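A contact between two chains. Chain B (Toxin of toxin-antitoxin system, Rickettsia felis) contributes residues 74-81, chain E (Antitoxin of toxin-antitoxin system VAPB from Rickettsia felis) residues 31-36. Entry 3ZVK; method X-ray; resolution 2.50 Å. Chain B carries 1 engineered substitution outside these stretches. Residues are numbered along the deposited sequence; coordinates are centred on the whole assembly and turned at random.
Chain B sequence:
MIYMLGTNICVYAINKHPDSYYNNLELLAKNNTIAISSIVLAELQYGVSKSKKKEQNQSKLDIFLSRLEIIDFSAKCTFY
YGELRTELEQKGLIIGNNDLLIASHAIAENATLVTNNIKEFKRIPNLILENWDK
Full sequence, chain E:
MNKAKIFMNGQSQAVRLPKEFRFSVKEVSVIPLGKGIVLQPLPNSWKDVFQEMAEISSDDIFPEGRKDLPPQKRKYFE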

# COMPACT_ATOMS: atom_id res chain seq x y z
N SER B 74 -15.27 7.88 2.09
CA SER B 74 -14.86 7.98 3.49
C SER B 74 -15.08 9.31 4.14
O SER B 74 -15.38 10.29 3.47
N ALA B 75 -14.88 9.35 5.46
CA ALA B 75 -15.00 10.52 6.34
C ALA B 75 -14.10 11.66 5.86
O ALA B 75 -14.52 12.82 5.92
N LYS B 76 -12.89 11.35 5.34
CA LYS B 76 -11.97 12.37 4.82
C LYS B 76 -12.55 13.20 3.66
O LYS B 76 -12.24 14.38 3.60
N CYS B 77 -13.41 12.59 2.79
CA CYS B 77 -14.05 13.24 1.62
C CYS B 77 -15.07 14.31 1.98
O CYS B 77 -15.36 15.17 1.13
N THR B 78 -15.72 14.17 3.15
CA THR B 78 -16.82 15.00 3.62
C THR B 78 -16.50 16.48 3.74
O THR B 78 -17.32 17.29 3.30
N PHE B 79 -15.31 16.85 4.29
CA PHE B 79 -14.92 18.25 4.39
C PHE B 79 -14.81 18.88 2.99
O PHE B 79 -15.26 20.00 2.80
N TYR B 80 -14.21 18.17 2.02
CA TYR B 80 -14.02 18.61 0.64
C TYR B 80 -15.36 18.73 -0.06
O TYR B 80 -15.56 19.71 -0.77
N TYR B 81 -16.28 17.80 0.17
CA TYR B 81 -17.63 17.85 -0.41
C TYR B 81 -18.37 19.12 0.08
O TYR B 81 -19.01 19.81 -0.71
N ILE E 31 -11.48 13.20 15.88
CA ILE E 31 -12.48 13.29 14.82
C ILE E 31 -11.84 13.63 13.47
O ILE E 31 -10.99 14.51 13.44
N PRO E 32 -12.18 12.94 12.37
CA PRO E 32 -11.55 13.31 11.07
C PRO E 32 -12.08 14.63 10.52
O PRO E 32 -13.23 14.96 10.75
N LEU E 33 -11.25 15.38 9.79
CA LEU E 33 -11.62 16.62 9.12
C LEU E 33 -10.68 16.77 7.94
O LEU E 33 -9.50 17.06 8.11
N GLY E 34 -11.21 16.46 6.76
CA GLY E 34 -10.44 16.42 5.52
C GLY E 34 -9.36 15.37 5.64
O GLY E 34 -9.62 14.29 6.17
N LYS E 35 -8.12 15.73 5.25
CA LYS E 35 -6.95 14.84 5.34
C LYS E 35 -6.39 14.74 6.78
O LYS E 35 -5.49 13.94 7.03
N GLY E 36 -6.92 15.55 7.71
CA GLY E 36 -6.45 15.62 9.09
C GLY E 36 -7.47 15.25 10.15
O GLY E 36 -8.39 14.45 9.91

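Why does the antitoxin turn fit so closely against the toxin helix? Gly34(E), the most covered residue of the contact, sits in a type II' turn running from Leu33(E) to Gly36(E). Its CA lies 4.4 Å from the CA of Lys76(B), and paired CA-H...O contacts join them: Gly34(E) CA to Lys76(B) O and Lys76(B) CA to Gly34(E) O, both 3.3 Å. A CB on Gly34(E) would crowd Tyr80(B) OH and Phe79(B) CD2, each at 3.3 Å, so the missing side chain leaves room for both beside the turn; the positive phi also favours glycine. Lys76(B), chi1 p and the rest t, points sideways with its end leading away, yet Lys76(B) CB lies 3.1 Å from Gly34(E) O.

How does Tyr80(B) reach the turn? Its CA-to-CB bond points sideways, but with chi1 m the ring end comes nearer, bringing Tyr80(B) CE2 to 3.6 Å from Gly34(E) CA. The hydroxyl accepts a weak hydrogen bond from the backbone, Lys35(E) N to Tyr80(B) OH, 3.2 Å. Lys35(E), its chi1 of -93° between wells, lays its aliphatic part here too, Lys35(E) CE lying 3.3 Å from Tyr80(B) OH.

What do the apolar side chains add? Phe79(B), chi1 t, points toward the antitoxin; Phe79(B) CB lies 3.5 Å from Gly34(E) N, and Phe79(B) CD1 meets Leu33(E) CD1 at 3.9 Å. The leucine starts away from the helix, yet its t, p rotamer brings its end back. Ala75(B) CB lies 3.6 Å from Pro32(E) CG, each residue pointing toward the other chain.

Which polar groups does water serve? Water 1 accepts from Gly34(E) N at 2.9 Å and Phe79(B) N at 3.1 Å and donates to Ala75(B) O at 2.8 Å, bridging the chains. Thr78(B), chi1 p, shares that carbonyl, Thr78(B) OG1 donating to Ala75(B) O at 2.8 Å.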

# COMPACT_ATOMS: atom_id res chain seq x y z
CB SER B 74 -13.39 7.58 3.64
OG SER B 74 -12.59 8.32 2.74
CB ALA B 75 -14.67 10.13 7.78
CB LYS B 76 -10.57 11.82 4.52
CG LYS B 76 -10.45 10.91 3.33
CD LYS B 76 -9.05 10.99 2.70
CE LYS B 76 -8.84 9.82 1.76
NZ LYS B 76 -7.45 9.75 1.25
CB CYS B 77 -14.69 12.21 0.68
SG CYS B 77 -13.67 10.76 0.32
CB THR B 78 -17.52 14.39 4.82
OG1 THR B 78 -16.70 14.54 5.97
CG2 THR B 78 -17.87 12.96 4.62
CB PHE B 79 -13.60 18.43 5.17
CG PHE B 79 -13.01 19.82 5.06
CD1 PHE B 79 -13.54 20.88 5.79
CD2 PHE B 79 -11.97 20.08 4.17
CE1 PHE B 79 -13.05 22.19 5.62
CE2 PHE B 79 -11.46 21.39 4.02
CZ PHE B 79 -12.01 22.43 4.75
CB TYR B 80 -13.08 17.67 -0.14
CG TYR B 80 -11.72 17.58 0.50
CD1 TYR B 80 -10.80 18.61 0.35
CD2 TYR B 80 -11.39 16.52 1.33
CE1 TYR B 80 -9.56 18.56 0.99
CE2 TYR B 80 -10.16 16.46 1.98
CZ TYR B 80 -9.25 17.48 1.81
OH TYR B 80 -8.05 17.42 2.48
CB TYR B 81 -18.43 16.56 -0.08
CG TYR B 81 -19.90 16.65 -0.40
CD1 TYR B 81 -20.81 17.12 0.56
CD2 TYR B 81 -20.40 16.24 -1.62
CE1 TYR B 81 -22.17 17.21 0.28
CE2 TYR B 81 -21.77 16.30 -1.90
CZ TYR B 81 -22.64 16.78 -0.95
OH TYR B 81 -23.98 16.85 -1.22
CB ILE E 31 -13.62 14.27 15.27
CG1 ILE E 31 -14.62 13.49 16.17
CG2 ILE E 31 -14.36 14.98 14.09
CD1 ILE E 31 -14.94 14.11 17.35
CB PRO E 32 -11.91 12.16 10.13
CG PRO E 32 -13.17 11.55 10.74
CD PRO E 32 -13.21 11.89 12.21
CB LEU E 33 -11.58 17.86 10.07
CG LEU E 33 -12.15 19.18 9.50
CD1 LEU E 33 -13.64 19.11 9.30
CD2 LEU E 33 -11.88 20.34 10.42
CB LYS E 35 -5.84 15.30 4.37
CG LYS E 35 -5.87 14.62 3.00
CD LYS E 35 -5.06 15.40 1.97
CE LYS E 35 -5.87 15.62 0.69
NZ LYS E 35 -5.11 16.28 -0.41
O HOH W 1 -13.96 15.49 6.67